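Oxidoreductase (Ralstonia eutropha, PDB 3HJ9) probably acts as an FMN-dependent oxidoreductase of the nitroreductase family, binding flavin mononucleotide as its cofactor. Local coordinates at residues Val96-Pro101 and Leu137-Val142; Gly133-Asp138 and Ser208-Arg213. One frame throughout, in Å; residues are numbered along the deposited sequence.

Contact 1: Val96-Pro101 and Leu137-Val142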
# COMPACT_ATOMS: atom_id res chain seq x y z
N VAL A 96 11.26 6.84 -5.72
CA VAL A 96 10.59 7.88 -5.02
C VAL A 96 11.32 9.18 -5.29
O VAL A 96 12.51 9.30 -5.04
CB VAL A 96 10.49 7.60 -3.52
CG1 VAL A 96 9.85 8.79 -2.83
CG2 VAL A 96 9.67 6.35 -3.30
N TYR A 97 10.56 10.16 -5.76
CA TYR A 97 11.05 11.49 -6.02
C TYR A 97 10.44 12.39 -4.98
O TYR A 97 9.35 12.10 -4.48
CB TYR A 97 10.64 11.97 -7.42
CG TYR A 97 11.46 11.35 -8.53
CD1 TYR A 97 11.21 10.04 -8.96
CD2 TYR A 97 12.50 12.06 -9.15
CE1 TYR A 97 11.94 9.46 -9.98
CE2 TYR A 97 13.24 11.49 -10.16
CZ TYR A 97 12.98 10.17 -10.56
OH TYR A 97 13.73 9.62 -11.56
N VAL A 98 11.12 13.48 -4.68
CA VAL A 98 10.66 14.44 -3.67
C VAL A 98 10.69 15.85 -4.27
O VAL A 98 11.76 16.31 -4.66
CB VAL A 98 11.56 14.44 -2.38
CG1 VAL A 98 10.87 15.15 -1.26
CG2 VAL A 98 11.94 13.04 -1.95
N ALA A 99 9.53 16.52 -4.33
CA ALA A 99 9.47 17.92 -4.80
C ALA A 99 9.60 18.79 -3.57
O ALA A 99 8.69 18.78 -2.72
CB ALA A 99 8.18 18.22 -5.56
N LEU A 100 10.75 19.46 -3.43
CA LEU A 100 10.98 20.43 -2.37
C LEU A 100 11.00 21.82 -3.01
O LEU A 100 11.16 21.94 -4.24
CB LEU A 100 12.32 20.19 -1.69
CG LEU A 100 12.42 18.91 -0.86
CD1 LEU A 100 13.90 18.56 -0.64
CD2 LEU A 100 11.62 19.03 0.47
N PRO A 101 10.86 22.89 -2.19
CA PRO A 101 10.98 24.24 -2.78
C PRO A 101 12.35 24.50 -3.46
O PRO A 101 12.42 25.24 -4.43
CB PRO A 101 10.79 25.18 -1.58
CG PRO A 101 10.10 24.40 -0.52
CD PRO A 101 10.49 22.93 -0.76
N LEU A 137 6.30 19.61 1.05
CA LEU A 137 6.84 18.67 0.07
C LEU A 137 5.79 17.75 -0.55
O LEU A 137 4.69 17.61 -0.01
CB LEU A 137 7.97 17.84 0.70
CG LEU A 137 7.68 16.70 1.67
CD1 LEU A 137 7.31 15.41 0.97
CD2 LEU A 137 8.91 16.45 2.55
N ASP A 138 6.12 17.20 -1.72
CA ASP A 138 5.32 16.15 -2.37
C ASP A 138 6.26 14.97 -2.63
O ASP A 138 7.37 15.17 -3.09
CB ASP A 138 4.80 16.54 -3.77
CG ASP A 138 3.65 17.50 -3.77
OD1 ASP A 138 2.95 17.68 -2.75
OD2 ASP A 138 3.41 18.06 -4.88
N LEU A 139 5.81 13.76 -2.35
CA LEU A 139 6.50 12.57 -2.85
C LEU A 139 5.85 12.16 -4.19
O LEU A 139 4.64 12.22 -4.30
CB LEU A 139 6.40 11.41 -1.89
CG LEU A 139 6.98 11.62 -0.52
CD1 LEU A 139 6.73 10.30 0.29
CD2 LEU A 139 8.45 12.04 -0.59
N VAL A 140 6.64 11.80 -5.21
CA VAL A 140 6.10 11.17 -6.45
C VAL A 140 6.67 9.75 -6.59
O VAL A 140 7.92 9.54 -6.58
CB VAL A 140 6.41 11.94 -7.72
CG1 VAL A 140 5.59 11.37 -8.88
CG2 VAL A 140 6.10 13.41 -7.52
N PHE A 141 5.77 8.78 -6.74
CA PHE A 141 6.14 7.35 -6.87
C PHE A 141 6.13 7.07 -8.37
O PHE A 141 5.07 7.08 -9.01
CB PHE A 141 5.16 6.47 -6.10
CG PHE A 141 5.12 6.77 -4.60
CD1 PHE A 141 4.29 7.74 -4.09
CD2 PHE A 141 5.95 6.06 -3.71
CE1 PHE A 141 4.27 8.03 -2.72
CE2 PHE A 141 5.92 6.32 -2.34
CZ PHE A 141 5.08 7.30 -1.84
N VAL A 142 7.32 6.91 -8.93
CA VAL A 142 7.49 6.73 -10.36
C VAL A 142 7.77 5.28 -10.69
O VAL A 142 8.70 4.72 -10.13
CB VAL A 142 8.64 7.59 -10.86
CG1 VAL A 142 8.92 7.33 -12.38
CG2 VAL A 142 8.34 9.09 -10.59
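Tyr-97 and Val-140 form a hydrogen-bonded pair between two neighbouring antiparallel strands of the central sheet of this nitroreductase-family fold. Tyr-97 N gives a nearly straight bond to Val-140 O (2.8 Å, 171° at the hydrogen). Val-140 N returns one to Tyr-97 O, from above that carbonyl's plane. Ala-99 and Asp-138 repeat the pattern: Ala-99 N reaches Asp-138 O at 2.8 Å, and Asp-138 N meets a lone pair of Ala-99 O at a longer 3.2 Å. CA-H...O contacts fill the positions between, such as Leu-139 CA to Tyr-97 O at 3.3 Å.

The side chains sort onto two faces. On one, Val-96 CG1 is anti to the backbone N (chi1 176°) and CG2 lies beside it. CG2 comes to 3.8 Å from Phe-141 CD2, also touching CE2. Val-98 and Leu-139 lie side by side, with Val-98 CG2 3.9 Å from Leu-139 CD2. On the other face, the Tyr-97 side chain crosses that of Val-142 at a slant and brings CD1 to 3.4 Å from Val-142 CG2. Val-140 O sits at the edge of the Tyr-97 ring, near its plane.

The face of Val-96, Val-98, Leu-139 and Phe-141 packs on helices 62-73 and 156-177. Leu-69 meets both Val-98 and Leu-139, and Met-167 meets Val-96 and Phe-141. Strand 103-108 flanks the pair beyond 94-100, and strand 203-212 beyond 137-144.

Contact 2: Gly133-Asp138 and Ser208-Arg213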
# COMPACT_ATOMS: atom_id res chain seq x y z
N GLY A 133 -4.25 21.54 -0.65
CA GLY A 133 -3.50 22.80 -0.58
C GLY A 133 -2.00 22.63 -0.76
O GLY A 133 -1.47 21.51 -0.83
N MSE A 134 -1.30 23.76 -0.81
CA MSE A 134 0.18 23.77 -0.89
C MSE A 134 0.75 23.19 0.42
O MSE A 134 0.21 23.43 1.50
CB MSE A 134 0.70 25.20 -1.12
CG MSE A 134 2.23 25.37 -1.25
SE MSE A 134 3.15 24.30 -2.63
CE MSE A 134 2.41 25.12 -4.26
N ALA A 135 1.81 22.41 0.29
CA ALA A 135 2.48 21.77 1.42
C ALA A 135 4.02 21.85 1.27
O ALA A 135 4.50 22.12 0.18
CB ALA A 135 2.04 20.32 1.54
N PRO A 136 4.78 21.63 2.36
CA PRO A 136 6.24 21.70 2.31
C PRO A 136 6.90 20.76 1.31
O PRO A 136 7.97 21.10 0.80
CB PRO A 136 6.66 21.34 3.73
CG PRO A 136 5.50 21.56 4.56
CD PRO A 136 4.29 21.46 3.73
N LEU A 137 6.30 19.61 1.05
CA LEU A 137 6.84 18.67 0.07
C LEU A 137 5.79 17.75 -0.55
O LEU A 137 4.69 17.61 -0.01
CB LEU A 137 7.97 17.84 0.70
CG LEU A 137 7.68 16.70 1.67
CD1 LEU A 137 7.31 15.41 0.97
CD2 LEU A 137 8.91 16.45 2.55
N ASP A 138 6.12 17.20 -1.72
CA ASP A 138 5.32 16.15 -2.37
C ASP A 138 6.26 14.97 -2.63
O ASP A 138 7.37 15.17 -3.09
CB ASP A 138 4.80 16.54 -3.77
CG ASP A 138 3.65 17.50 -3.77
OD1 ASP A 138 2.95 17.68 -2.75
OD2 ASP A 138 3.41 18.06 -4.88
N SER A 208 1.20 10.47 -6.30
CA SER A 208 1.96 11.47 -5.55
C SER A 208 1.41 11.47 -4.11
O SER A 208 0.37 10.84 -3.81
CB SER A 208 1.91 12.85 -6.19
OG SER A 208 0.59 13.29 -6.19
N GLN A 209 2.13 12.12 -3.20
CA GLN A 209 1.67 12.24 -1.81
C GLN A 209 2.15 13.53 -1.21
O GLN A 209 3.37 13.78 -1.14
CB GLN A 209 2.14 11.05 -1.01
CG GLN A 209 1.50 10.83 0.38
CD GLN A 209 2.01 9.53 1.02
OE1 GLN A 209 3.11 9.07 0.67
NE2 GLN A 209 1.23 8.91 1.92
N THR A 210 1.19 14.35 -0.79
CA THR A 210 1.47 15.69 -0.28
C THR A 210 1.60 15.59 1.23
O THR A 210 0.70 15.06 1.86
CB THR A 210 0.37 16.62 -0.72
OG1 THR A 210 0.39 16.61 -2.14
CG2 THR A 210 0.57 18.03 -0.23
N ILE A 211 2.72 16.07 1.77
CA ILE A 211 3.05 15.91 3.19
C ILE A 211 3.48 17.21 3.85
O ILE A 211 4.17 18.04 3.25
CB ILE A 211 4.17 14.82 3.32
CG1 ILE A 211 3.60 13.45 2.92
CG2 ILE A 211 4.77 14.77 4.76
CD1 ILE A 211 4.59 12.31 2.89
N GLY A 212 3.03 17.39 5.09
CA GLY A 212 3.41 18.50 5.94
C GLY A 212 2.68 18.48 7.28
O GLY A 212 1.88 17.56 7.54
N ARG A 213 2.97 19.46 8.14
CA ARG A 213 2.20 19.63 9.36
C ARG A 213 0.81 20.07 8.94
O ARG A 213 0.67 20.88 8.02
CB ARG A 213 2.81 20.65 10.35
CG ARG A 213 3.71 19.99 11.38
CD ARG A 213 4.52 20.93 12.29
NE ARG A 213 5.74 21.45 11.64
CZ ARG A 213 6.87 20.74 11.36
NH1 ARG A 213 6.99 19.41 11.61
NH2 ARG A 213 7.90 21.38 10.79
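The carboxylate of Asp-138 is met from above its plane, 49° out of it, by the hydroxyl of Thr-210. Thr-210 OG1 gives the hydrogen bond to Asp-138 OD1 at 2.8 Å. The other carboxylate oxygen, OD2, is held by Ser-124 N. Pro-136 CD approaches Ile-211 O at 3.5 Å and Gly-212 CA at 3.8 Å.

These residues lie where a loop enters the sheet. Leu-137 and Ile-211 are a hydrogen-bonded antiparallel pair. Ile-211 N points straight at Leu-137 O (3.1 Å, 179° at the hydrogen), though tilted from the carbonyl plane. The return bond from Leu-137 N to Ile-211 O is weak, at 3.4 Å. The two side chains run side by side in the same direction, with Leu-137 CD1 4.0 Å from Ile-211 CB. Asp-138 and Thr-210, a non-hydrogen-bonded pair, lie side by side on the other face of the sheet. Thr-210 CG2 is anti to its backbone N and presses against Ala-135 CB at 3.2 Å, tighter than normal packing.

Thr-210 OG1 also bonds Arg-185 NH1, a residue of the FMN pocket, so Thr-210 is second shell to the flavin and Asp-138 stands one step behind it. Strand 203-212 lies between strands 137-144 and 181-185. Leu-137 and Ile-211 face helix 62-73 through Leu-65 and Leu-68, and Ile-211 also touches Cys-175 of helix 156-177.

How the contacts relate
The two contacts are successive steps across one antiparallel sheet, with centres 9 Å apart. Strand 137-144 is common to both: strand 94-100 pairs with it in contact 1 and strand 203-212 in contact 2. Leu-137 and Asp-138 belong to both contacts. A probable hydrogen bond from Leu-139 N to Gln-209 O (2.7 Å) continues the ladder of contact 2 beside contact 1. Along the chain the order is 96-101, then the shared strand, then 208-213, so strands distant in sequence become neighbours. Helices 62-73 and 156-177 cover one face of both contacts. Contact 2 lies nearer the FMN, towards strand 181-185.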